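Local coordinates for PcaV transcriptional regulator (Streptomyces coelicolor, PDB 4G9Y), which probably acts as a DNA-binding, ligand-responsive MarR-family transcription factor and binds 3,4-dihydroxybenzoate, at residues A[35-40]-A[75-79]; A[29-33]-A[112-116]. All coordinates share one frame. Residues are numbered along the deposited sequence.

Both contacts are partly buried, and they sit on successive pieces of chain with their centres about 15 Å apart. Contact 2 joins the end of helix 13-31 to the C-terminal half of the long helix 100-121; contact 1 follows at once, bringing the start of helix 38-49 against the end of helix 66-78 in the winged helix-turn-helix. Between them Ser33 OG is hydrogen-bonded to the backbone N of Glu35 and Thr36. Chemistry changes with place: contact 1 is mainly polar and watery, with Arg79 at its centre, while contact 2 packs methionine, valine and isoleucine side chains, with Val32 and Met116 buried, and keeps its polar atoms, those of Arg112 and two backbone carbonyls, at one border.

Contact 1 of 2, residues A[35-40]-A[75-79]; sequences ETTSPQ and RLGRR
In the winged helix-turn-helix of this MarR-family regulator, the N-terminus of helix 38-49 meets the C-terminal end of helix 66-78, the recognition helix in this fold. Residues 35-37 are extended or turn-like, and helix starts at Ser38, a 3,4-dihydroxybenzoate-binding residue that does not touch 75-79; the ligand is absent from this chain. Thr37 is the N-cap and, with Gln40, builds a capping box: Gln40 N donates to Thr37 OG1 (3.2 Å) and Thr37 N to Gln40 OE1 (3.1 Å). The backbones come closest at Gln40 and Leu76, CA to CA 7.3 Å.

Gln40 (chi1 m, chi2 t) points toward the recognition helix. Its CB lies 4.0 Å from Leu76 CD2, its O 3.7 Å from Leu76 CD1, and its NE2 3.9 Å from Arg75 CD, while the Arg75 guanidinium turns to a salt bridge with Glu71. Gln40 thus serves both the capping box and the contact with Leu76.

Arg79, just past the last helical turn, has its N hydrogen-bonded to Arg75 O (3.1 Å). Its side chain (m, t, p) reaches back to residues 35-36. Arg79 NH1 donates to Thr36 OG1 (2.9 Å, 167°), near the guanidinium plane; Glu35 OE2 lies over one guanidinium face, 3.3 Å from Arg79 NE, a salt bridge of charges alone, on a poorly ordered side chain. One water accepts from Arg79 NE (2.9 Å) and donates to Glu35 OE2 (3.2 Å). Another accepts from Arg79 NH1 (2.5 Å) and donates to Gln40 OE1 (2.6 Å), tying the arginine to the capping box. Thr36 O accepts a hydrogen bond from Trp28 NE1.

Contact 2 of 2, residues A[29-33]-A[112-116]; sequences NTMVS and RIARM
Where helix 13-31 runs out, Met31 and Val32 press onto one side of helix 100-121. Residues 112-116 are regular helix, Met116 N to Arg112 O 2.8 Å. The CA atoms of Val32 and Arg112 come within 5.3 Å, those of Met31 and Met116 within 6.0 Å, so the chain lies close to the helix. Val32 (chi1 t) is the main bump, filling the hollow bordered by Arg112, Ile113 and Met116: Val32 CG1 sits 3.8 Å from Ile113 CG1, and Val32 CG2 3.8 Å from Met116 CE. Met31 (m, t, p) lies along the Met116 backbone, its CE 3.8 Å from Met116 CA and its CB 3.9 Å from Met116 CG. Met116 (t, m, m) also reaches His24, Leu27 and Trp28 of helix 13-31; His24 belongs to the 3,4-dihydroxybenzoate site, so the packing probably borders the ligand pocket, empty in this chain.

At the border Arg112 (m, t, p) folds over the turn, and Arg112 NE donates to Val32 O (3.0 Å, 143°). One water donates to both Met31 O and Arg112 O, 2.8 Å each. Exposed Arg112 thus provides a donor for the Val32 carbonyl, beside the apolar packing in which Val32 and Met116 are buried.

Contact 1 of 2, residues A[35-40]-A[75-79]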
loop_
_atom_site.group_PDB
_atom_site.type_symbol
_atom_site.label_atom_id
_atom_site.label_comp_id
_atom_site.label_asym_id
_atom_site.label_seq_id
_atom_site.Cartn_x
_atom_site.Cartn_y
_atom_site.Cartn_z
ATOM N N GLU A 35 -2.577 8.059 -16.547
ATOM C CA GLU A 35 -2.956 6.963 -17.436
ATOM C C GLU A 35 -2.039 5.743 -17.303
ATOM O O GLU A 35 -2.508 4.613 -17.195
ATOM C CB GLU A 35 -2.979 7.447 -18.888
ATOM C CG GLU A 35 -3.681 6.491 -19.840
ATOM C CD GLU A 35 -3.911 7.103 -21.208
ATOM O OE1 GLU A 35 -3.675 8.324 -21.355
ATOM O OE2 GLU A 35 -4.326 6.369 -22.136
ATOM N N THR A 36 -0.732 5.966 -17.325
ATOM C CA THR A 36 0.204 4.861 -17.201
ATOM C C THR A 36 0.528 4.641 -15.727
ATOM O O THR A 36 0.980 5.547 -15.047
ATOM C CB THR A 36 1.489 5.135 -17.981
ATOM O OG1 THR A 36 1.159 5.368 -19.353
ATOM C CG2 THR A 36 2.448 3.952 -17.887
ATOM N N THR A 37 0.280 3.441 -15.229
ATOM C CA THR A 37 0.571 3.161 -13.832
ATOM C C THR A 37 2.037 2.782 -13.644
ATOM O O THR A 37 2.755 2.508 -14.604
ATOM C CB THR A 37 -0.282 2.015 -13.315
ATOM O OG1 THR A 37 0.041 0.836 -14.052
ATOM C CG2 THR A 37 -1.760 2.315 -13.499
ATOM N N SER A 38 2.468 2.760 -12.389
ATOM C CA SER A 38 3.805 2.305 -12.043
ATOM C C SER A 38 4.140 0.876 -12.555
ATOM O O SER A 38 5.201 0.671 -13.149
ATOM C CB SER A 38 4.020 2.429 -10.525
ATOM O OG SER A 38 5.386 2.291 -10.207
ATOM N N PRO A 39 3.240 -0.109 -12.339
ATOM C CA PRO A 39 3.517 -1.451 -12.878
ATOM C C PRO A 39 3.568 -1.477 -14.412
ATOM O O PRO A 39 4.384 -2.193 -14.991
ATOM C CB PRO A 39 2.320 -2.275 -12.383
ATOM C CG PRO A 39 1.846 -1.545 -11.154
ATOM C CD PRO A 39 1.998 -0.103 -11.537
ATOM N N GLN A 40 2.713 -0.702 -15.064
ATOM C CA GLN A 40 2.754 -0.635 -16.512
ATOM C C GLN A 40 4.087 -0.082 -16.983
ATOM O O GLN A 40 4.694 -0.607 -17.924
ATOM C CB GLN A 40 1.599 0.209 -17.052
ATOM C CG GLN A 40 0.251 -0.464 -16.872
ATOM C CD GLN A 40 -0.922 0.479 -17.095
ATOM O OE1 GLN A 40 -0.743 1.626 -17.495
ATOM N NE2 GLN A 40 -2.138 -0.014 -16.846
ATOM N N ARG A 75 -3.494 -4.215 -21.632
ATOM C CA ARG A 75 -3.724 -2.779 -21.649
ATOM C C ARG A 75 -2.679 -2.028 -22.469
ATOM O O ARG A 75 -3.027 -1.189 -23.275
ATOM C CB ARG A 75 -3.813 -2.221 -20.226
ATOM C CG ARG A 75 -5.091 -2.652 -19.535
ATOM C CD ARG A 75 -5.239 -2.082 -18.142
ATOM N NE ARG A 75 -6.374 -2.699 -17.459
ATOM C CZ ARG A 75 -6.648 -2.548 -16.167
ATOM N NH1 ARG A 75 -5.868 -1.793 -15.402
ATOM N NH2 ARG A 75 -7.703 -3.154 -15.639
ATOM N N LEU A 76 -1.403 -2.346 -22.272
ATOM C CA LEU A 76 -0.337 -1.714 -23.051
ATOM C C LEU A 76 -0.485 -2.049 -24.537
ATOM O O LEU A 76 -0.203 -1.223 -25.407
ATOM C CB LEU A 76 1.039 -2.138 -22.518
ATOM C CG LEU A 76 1.332 -1.688 -21.081
ATOM C CD1 LEU A 76 2.659 -2.258 -20.570
ATOM C CD2 LEU A 76 1.347 -0.183 -20.978
ATOM N N GLY A 77 -0.940 -3.265 -24.815
ATOM C CA GLY A 77 -1.190 -3.690 -26.181
ATOM C C GLY A 77 -2.271 -2.853 -26.843
ATOM O O GLY A 77 -2.116 -2.398 -27.976
ATOM N N ARG A 78 -3.363 -2.633 -26.122
ATOM C CA ARG A 78 -4.492 -1.864 -26.638
ATOM C C ARG A 78 -4.150 -0.396 -26.844
ATOM O O ARG A 78 -4.783 0.274 -27.650
ATOM C CB ARG A 78 -5.706 -1.981 -25.706
ATOM C CG ARG A 78 -6.384 -3.332 -25.712
ATOM C CD ARG A 78 -7.055 -3.579 -27.042
ATOM N NE ARG A 78 -7.572 -4.939 -27.157
ATOM C CZ ARG A 78 -8.781 -5.307 -26.754
ATOM N NH1 ARG A 78 -9.593 -4.413 -26.200
ATOM N NH2 ARG A 78 -9.176 -6.566 -26.902
ATOM N N ARG A 79 -3.154 0.106 -26.118
ATOM C CA ARG A 79 -2.722 1.485 -26.304
ATOM C C ARG A 79 -1.669 1.623 -27.404
ATOM O O ARG A 79 -1.181 2.713 -27.675
ATOM C CB ARG A 79 -2.208 2.071 -24.987
ATOM C CG ARG A 79 -3.313 2.330 -23.959
ATOM C CD ARG A 79 -2.729 2.868 -22.646
ATOM N NE ARG A 79 -1.982 4.103 -22.882
ATOM C CZ ARG A 79 -1.055 4.592 -22.064
ATOM N NH1 ARG A 79 -0.745 3.943 -20.946
ATOM N NH2 ARG A 79 -0.426 5.720 -22.372
HETATM O O HOH W 1 -2.855 5.974 -24.943
HETATM O O HOH W 2 1.203 8.012 -20.528
HETATM O O HOH W 3 -2.028 2.166 -19.710
#

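Contact 2 of 2, residues A[29-33]-A[112-116]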
loop_
_atom_site.group_PDB
_atom_site.type_symbol
_atom_site.label_atom_id
_atom_site.label_comp_id
_atom_site.label_asym_id
_atom_site.label_seq_id
_atom_site.Cartn_x
_atom_site.Cartn_y
_atom_site.Cartn_z
ATOM N N ASN A 29 0.598 10.129 -9.826
ATOM C CA ASN A 29 -0.577 10.483 -10.592
ATOM C C ASN A 29 -0.608 11.955 -11.008
ATOM O O ASN A 29 -1.116 12.291 -12.074
ATOM C CB ASN A 29 -1.862 10.045 -9.869
ATOM C CG ASN A 29 -2.119 8.559 -10.025
ATOM O OD1 ASN A 29 -2.706 8.126 -11.014
ATOM N ND2 ASN A 29 -1.625 7.762 -9.083
ATOM N N THR A 30 -0.030 12.833 -10.201
ATOM C CA THR A 30 -0.067 14.247 -10.555
ATOM C C THR A 30 1.156 14.688 -11.371
ATOM O O THR A 30 1.073 15.623 -12.144
ATOM C CB THR A 30 -0.226 15.147 -9.321
ATOM O OG1 THR A 30 0.880 14.944 -8.455
ATOM C CG2 THR A 30 -1.513 14.821 -8.557
ATOM N N MET A 31 2.286 14.012 -11.223
ATOM C CA MET A 31 3.506 14.472 -11.885
ATOM C C MET A 31 4.037 13.529 -12.973
ATOM O O MET A 31 4.916 13.901 -13.758
ATOM C CB MET A 31 4.614 14.720 -10.858
ATOM C CG MET A 31 4.345 15.887 -9.922
ATOM S SD MET A 31 5.771 16.093 -8.844
ATOM C CE MET A 31 7.034 16.578 -10.039
ATOM N N VAL A 32 3.554 12.298 -12.997
ATOM C CA VAL A 32 4.058 11.354 -13.987
ATOM C C VAL A 32 2.986 11.064 -15.014
ATOM O O VAL A 32 3.113 11.462 -16.164
ATOM C CB VAL A 32 4.560 10.052 -13.362
ATOM C CG1 VAL A 32 5.013 9.091 -14.449
ATOM C CG2 VAL A 32 5.719 10.345 -12.368
ATOM N N SER A 33 1.921 10.393 -14.587
ATOM C CA SER A 33 0.835 10.043 -15.482
ATOM C C SER A 33 -0.406 9.582 -14.734
ATOM O O SER A 33 -0.328 8.798 -13.789
ATOM C CB SER A 33 1.267 8.930 -16.435
ATOM O OG SER A 33 0.174 8.562 -17.263
ATOM N N ARG A 112 9.972 12.193 -16.451
ATOM C CA ARG A 112 9.013 12.671 -15.457
ATOM C C ARG A 112 9.194 11.952 -14.123
ATOM O O ARG A 112 9.049 12.552 -13.055
ATOM C CB ARG A 112 7.579 12.519 -15.980
ATOM C CG ARG A 112 7.346 13.357 -17.251
ATOM C CD ARG A 112 5.940 13.214 -17.819
ATOM N NE ARG A 112 4.917 13.761 -16.933
ATOM C CZ ARG A 112 4.535 15.035 -16.922
ATOM N NH1 ARG A 112 5.098 15.905 -17.749
ATOM N NH2 ARG A 112 3.589 15.439 -16.083
ATOM N N ILE A 113 9.530 10.669 -14.187
ATOM C CA ILE A 113 9.697 9.886 -12.980
ATOM C C ILE A 113 10.893 10.409 -12.196
ATOM O O ILE A 113 10.837 10.529 -10.973
ATOM C CB ILE A 113 9.860 8.393 -13.297
ATOM C CG1 ILE A 113 8.517 7.817 -13.773
ATOM C CG2 ILE A 113 10.384 7.619 -12.067
ATOM C CD1 ILE A 113 8.655 6.518 -14.523
ATOM N N ALA A 114 11.966 10.736 -12.910
ATOM C CA ALA A 114 13.178 11.239 -12.276
ATOM C C ALA A 114 12.898 12.564 -11.561
ATOM O O ALA A 114 13.339 12.791 -10.432
ATOM C CB ALA A 114 14.293 11.411 -13.314
ATOM N N ARG A 115 12.154 13.437 -12.225
ATOM C CA ARG A 115 11.793 14.717 -11.646
ATOM C C ARG A 115 10.867 14.519 -10.444
ATOM O O ARG A 115 11.002 15.194 -9.409
ATOM C CB ARG A 115 11.138 15.606 -12.710
ATOM C CG ARG A 115 10.922 17.054 -12.294
ATOM C CD ARG A 115 11.514 18.024 -13.316
ATOM N NE ARG A 115 10.924 17.860 -14.643
ATOM C CZ ARG A 115 11.587 17.455 -15.724
ATOM N NH1 ARG A 115 12.882 17.169 -15.661
ATOM N NH2 ARG A 115 10.947 17.338 -16.878
ATOM N N MET A 116 9.931 13.588 -10.581
ATOM C CA MET A 116 8.952 13.351 -9.532
ATOM C C MET A 116 9.609 12.851 -8.253
ATOM O O MET A 116 9.295 13.322 -7.159
ATOM C CB MET A 116 7.875 12.369 -9.995
ATOM C CG MET A 116 6.820 12.099 -8.935
ATOM S SD MET A 116 7.281 10.699 -7.887
ATOM C CE MET A 116 7.201 9.325 -9.053
HETATM O O HOH W 4 7.451 14.849 -13.218
#